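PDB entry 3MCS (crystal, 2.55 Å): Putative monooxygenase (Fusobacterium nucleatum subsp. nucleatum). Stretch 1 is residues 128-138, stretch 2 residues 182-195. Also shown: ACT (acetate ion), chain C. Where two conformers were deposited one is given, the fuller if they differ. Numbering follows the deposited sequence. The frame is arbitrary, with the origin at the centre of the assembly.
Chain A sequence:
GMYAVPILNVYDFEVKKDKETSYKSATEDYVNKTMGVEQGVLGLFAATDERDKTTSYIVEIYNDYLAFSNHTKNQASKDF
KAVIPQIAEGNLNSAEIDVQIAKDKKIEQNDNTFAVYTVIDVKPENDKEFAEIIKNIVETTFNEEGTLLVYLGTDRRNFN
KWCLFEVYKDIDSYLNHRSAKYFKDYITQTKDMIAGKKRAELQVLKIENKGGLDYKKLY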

# COMPACT_ATOMS: atom_id res chain seq x y z
N LYS A 128 22.05 -2.29 3.58
CA LYS A 128 22.58 -2.41 2.22
C LYS A 128 22.27 -3.80 1.67
O LYS A 128 21.54 -3.94 0.67
CB LYS A 128 24.11 -2.16 2.17
CG LYS A 128 24.55 -0.73 2.51
N GLU A 129 22.78 -4.83 2.35
CA GLU A 129 22.60 -6.21 1.90
C GLU A 129 21.13 -6.61 1.76
O GLU A 129 20.77 -7.31 0.81
CB GLU A 129 23.31 -7.19 2.85
CG GLU A 129 23.20 -8.67 2.41
CD GLU A 129 23.99 -9.64 3.31
OE1 GLU A 129 24.45 -9.24 4.41
OE2 GLU A 129 24.16 -10.81 2.89
N PHE A 130 20.29 -6.18 2.70
CA PHE A 130 18.86 -6.51 2.72
C PHE A 130 18.12 -5.89 1.55
O PHE A 130 17.24 -6.52 0.96
CB PHE A 130 18.24 -6.03 4.02
CG PHE A 130 16.75 -6.26 4.12
CD1 PHE A 130 15.87 -5.35 3.58
CD2 PHE A 130 16.25 -7.37 4.78
CE1 PHE A 130 14.48 -5.56 3.67
CE2 PHE A 130 14.87 -7.57 4.89
CZ PHE A 130 13.98 -6.67 4.33
N ALA A 131 18.48 -4.65 1.23
CA ALA A 131 17.82 -3.92 0.15
C ALA A 131 17.86 -4.74 -1.13
O ALA A 131 16.85 -4.96 -1.77
CB ALA A 131 18.47 -2.55 -0.05
N GLU A 132 19.03 -5.22 -1.50
CA GLU A 132 19.14 -5.98 -2.73
C GLU A 132 18.36 -7.29 -2.63
O GLU A 132 17.80 -7.74 -3.63
CB GLU A 132 20.62 -6.22 -3.09
CG GLU A 132 21.38 -4.88 -3.38
CD GLU A 132 20.74 -4.06 -4.53
OE1 GLU A 132 20.77 -4.55 -5.69
OE2 GLU A 132 20.23 -2.93 -4.27
N ILE A 133 18.30 -7.87 -1.43
CA ILE A 133 17.58 -9.12 -1.23
C ILE A 133 16.07 -8.95 -1.42
O ILE A 133 15.45 -9.64 -2.22
CB ILE A 133 17.87 -9.75 0.16
CG1 ILE A 133 19.35 -10.21 0.23
CG2 ILE A 133 16.95 -10.92 0.40
CD1 ILE A 133 19.83 -10.73 1.61
N ILE A 134 15.48 -8.01 -0.70
CA ILE A 134 14.04 -7.84 -0.79
C ILE A 134 13.64 -7.39 -2.19
O ILE A 134 12.62 -7.84 -2.69
CB ILE A 134 13.48 -6.87 0.29
CG1 ILE A 134 11.96 -6.96 0.32
CG2 ILE A 134 13.97 -5.41 0.06
CD1 ILE A 134 11.32 -6.23 1.48
N LYS A 135 14.44 -6.54 -2.83
CA LYS A 135 14.12 -6.09 -4.18
C LYS A 135 13.89 -7.29 -5.10
O LYS A 135 12.90 -7.31 -5.81
CB LYS A 135 15.21 -5.18 -4.77
CG LYS A 135 15.22 -3.71 -4.27
CD LYS A 135 16.51 -3.03 -4.76
CE LYS A 135 16.67 -1.60 -4.28
NZ LYS A 135 18.00 -1.09 -4.69
N ASN A 136 14.80 -8.26 -5.03
CA ASN A 136 14.74 -9.48 -5.86
C ASN A 136 13.49 -10.30 -5.55
O ASN A 136 12.78 -10.71 -6.47
CB ASN A 136 15.97 -10.36 -5.63
CG ASN A 136 17.26 -9.73 -6.13
OD1 ASN A 136 17.33 -9.19 -7.24
ND2 ASN A 136 18.31 -9.84 -5.32
N ILE A 137 13.25 -10.53 -4.27
CA ILE A 137 12.09 -11.29 -3.84
C ILE A 137 10.79 -10.67 -4.30
O ILE A 137 9.89 -11.37 -4.75
CB ILE A 137 12.04 -11.46 -2.31
CG1 ILE A 137 13.11 -12.46 -1.85
CG2 ILE A 137 10.66 -11.95 -1.87
CD1 ILE A 137 12.97 -13.90 -2.43
N VAL A 138 10.67 -9.35 -4.17
CA VAL A 138 9.44 -8.69 -4.57
C VAL A 138 9.24 -8.81 -6.08
O VAL A 138 8.10 -8.98 -6.51
CB VAL A 138 9.42 -7.22 -4.14
CG1 VAL A 138 8.15 -6.55 -4.60
CG2 VAL A 138 9.54 -7.13 -2.64
C ACT C . 7.58 -10.18 3.83
O ACT C . 6.34 -10.35 3.96
OXT ACT C . 8.30 -10.35 4.87
CH3 ACT C . 8.16 -9.80 2.48
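Stretch 2 (182-195) YFKDYITQTKDMIA

How does stretch 2 lie on stretch 1? Stretch 1 is helical throughout; stretch 2 enters already helical at Tyr182, and its later residues leave the helix. The two helices run nearly antiparallel, with a signed crossing angle of -164° and axes 11.0 Å apart at closest approach, so Phe130 lies level with Thr190 and Ile137 with Phe183.

What meets the first turn of stretch 1? The selenomethionine Met193 does: its CE lies 3.6 Å from Glu129 CD, and its SE sits at the edge of the Phe130 ring, 4.1 Å from Phe130 CB. Phe130 also reaches Thr190, CD2 to CG2 at 3.9 Å; Thr190 OG1 is turned to its own helix, donating to Tyr186 O at 2.9 Å.

Where do the helices interlock? Tyr186 fits as a knob among Phe130, Ile133, Ile134 and Ile137. Ile133 CG2 meets the edge of its ring, 4.0 Å from Tyr186 CD1, while Ile133 CD1 packs 3.4 Å from Gln189 NE2. Tyr186 OH donates to acetate OXT at 3.1 Å.

What closes the far end? Ile137 CD1 approaches Tyr182 O at 3.4 Å and the ring edge at Tyr182 CD2, 3.7 Å. No hydrogen bond joins the stretches; the contact rests mainly on side-chain packing, with Ile137 CD1 also against the backbone oxygen of Tyr182.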

# COMPACT_ATOMS: atom_id res chain seq x y z
N TYR A 182 11.45 -20.11 -2.41
CA TYR A 182 12.14 -18.81 -2.52
C TYR A 182 11.76 -17.81 -1.42
O TYR A 182 12.57 -16.96 -1.04
CB TYR A 182 11.91 -18.15 -3.88
CG TYR A 182 10.55 -17.48 -4.06
CD1 TYR A 182 9.46 -18.18 -4.56
CD2 TYR A 182 10.36 -16.15 -3.74
CE1 TYR A 182 8.23 -17.57 -4.72
CE2 TYR A 182 9.13 -15.52 -3.90
CZ TYR A 182 8.07 -16.23 -4.39
OH TYR A 182 6.87 -15.60 -4.55
N PHE A 183 10.53 -17.88 -0.92
CA PHE A 183 10.09 -16.98 0.14
C PHE A 183 10.50 -17.51 1.51
O PHE A 183 10.98 -16.74 2.35
CB PHE A 183 8.58 -16.74 0.09
CG PHE A 183 8.13 -15.61 0.96
CD1 PHE A 183 8.20 -14.30 0.52
CD2 PHE A 183 7.66 -15.85 2.24
CE1 PHE A 183 7.80 -13.27 1.34
CE2 PHE A 183 7.26 -14.83 3.05
CZ PHE A 183 7.33 -13.54 2.61
N LYS A 184 10.30 -18.81 1.74
CA LYS A 184 10.73 -19.45 2.99
C LYS A 184 12.24 -19.24 3.18
O LYS A 184 12.68 -18.87 4.27
CB LYS A 184 10.36 -20.94 3.03
CG LYS A 184 8.90 -21.25 3.28
CD LYS A 184 8.67 -22.77 3.42
N ASP A 185 13.01 -19.47 2.12
CA ASP A 185 14.46 -19.28 2.16
C ASP A 185 14.81 -17.86 2.54
O ASP A 185 15.80 -17.65 3.25
CB ASP A 185 15.13 -19.58 0.81
CG ASP A 185 15.17 -21.06 0.47
OD1 ASP A 185 14.91 -21.90 1.36
OD2 ASP A 185 15.45 -21.38 -0.70
N TYR A 186 14.02 -16.90 2.04
CA TYR A 186 14.21 -15.46 2.33
C TYR A 186 13.96 -15.14 3.80
O TYR A 186 14.75 -14.43 4.43
CB TYR A 186 13.36 -14.59 1.37
CG TYR A 186 12.79 -13.32 1.97
CD1 TYR A 186 13.54 -12.16 2.08
CD2 TYR A 186 11.49 -13.28 2.42
CE1 TYR A 186 13.01 -11.00 2.64
CE2 TYR A 186 10.95 -12.13 2.97
CZ TYR A 186 11.71 -11.00 3.08
OH TYR A 186 11.16 -9.89 3.65
N ILE A 187 12.89 -15.69 4.36
CA ILE A 187 12.60 -15.51 5.78
C ILE A 187 13.80 -16.00 6.60
O ILE A 187 14.32 -15.29 7.46
CB ILE A 187 11.27 -16.24 6.18
CG1 ILE A 187 10.06 -15.51 5.54
CG2 ILE A 187 11.10 -16.32 7.69
CD1 ILE A 187 9.84 -14.05 6.02
N THR A 188 14.25 -17.21 6.30
CA THR A 188 15.40 -17.80 7.01
C THR A 188 16.66 -16.92 6.90
O THR A 188 17.27 -16.58 7.92
CB THR A 188 15.69 -19.22 6.50
OG1 THR A 188 14.65 -20.11 6.93
CG2 THR A 188 17.07 -19.71 7.01
N GLN A 189 17.00 -16.53 5.68
CA GLN A 189 18.17 -15.71 5.39
C GLN A 189 18.22 -14.33 6.08
O GLN A 189 19.29 -13.91 6.54
CB GLN A 189 18.27 -15.50 3.86
CG GLN A 189 19.41 -14.60 3.37
CD GLN A 189 19.47 -14.48 1.84
OE1 GLN A 189 18.53 -14.83 1.15
NE2 GLN A 189 20.60 -13.99 1.32
N THR A 190 17.09 -13.63 6.14
CA THR A 190 17.01 -12.28 6.71
C THR A 190 16.57 -12.22 8.17
O THR A 190 16.49 -11.14 8.73
CB THR A 190 16.05 -11.37 5.88
OG1 THR A 190 14.72 -11.91 5.89
CG2 THR A 190 16.51 -11.23 4.45
N LYS A 191 16.31 -13.37 8.78
CA LYS A 191 15.81 -13.44 10.17
C LYS A 191 16.55 -12.51 11.14
O LYS A 191 15.91 -11.71 11.84
CB LYS A 191 15.88 -14.88 10.71
N ASP A 192 17.87 -12.60 11.16
CA ASP A 192 18.68 -11.83 12.11
C ASP A 192 19.00 -10.42 11.63
O ASP A 192 19.65 -9.65 12.34
CB ASP A 192 19.98 -12.58 12.44
CG ASP A 192 19.71 -13.94 13.10
OD1 ASP A 192 18.82 -14.01 13.99
OD2 ASP A 192 20.38 -14.93 12.72
N MSE A 193 18.56 -10.07 10.42
CA MSE A 193 18.78 -8.73 9.89
C MSE A 193 17.65 -7.80 10.30
O MSE A 193 17.80 -6.59 10.24
CB MSE A 193 18.84 -8.75 8.38
CG MSE A 193 19.88 -9.64 7.77
SE MSE A 193 19.88 -9.35 5.87
CE MSE A 193 21.22 -10.67 5.40
N ILE A 194 16.53 -8.37 10.72
CA ILE A 194 15.34 -7.60 11.06
C ILE A 194 15.19 -7.28 12.55
O ILE A 194 15.42 -8.14 13.40
CB ILE A 194 14.08 -8.37 10.61
CG1 ILE A 194 14.10 -8.46 9.08
CG2 ILE A 194 12.81 -7.68 11.12
CD1 ILE A 194 13.02 -9.38 8.47
N ALA A 195 14.75 -6.04 12.83
CA ALA A 195 14.52 -5.55 14.19
C ALA A 195 13.08 -5.71 14.62
O ALA A 195 12.80 -5.87 15.80
CB ALA A 195 14.91 -4.07 14.30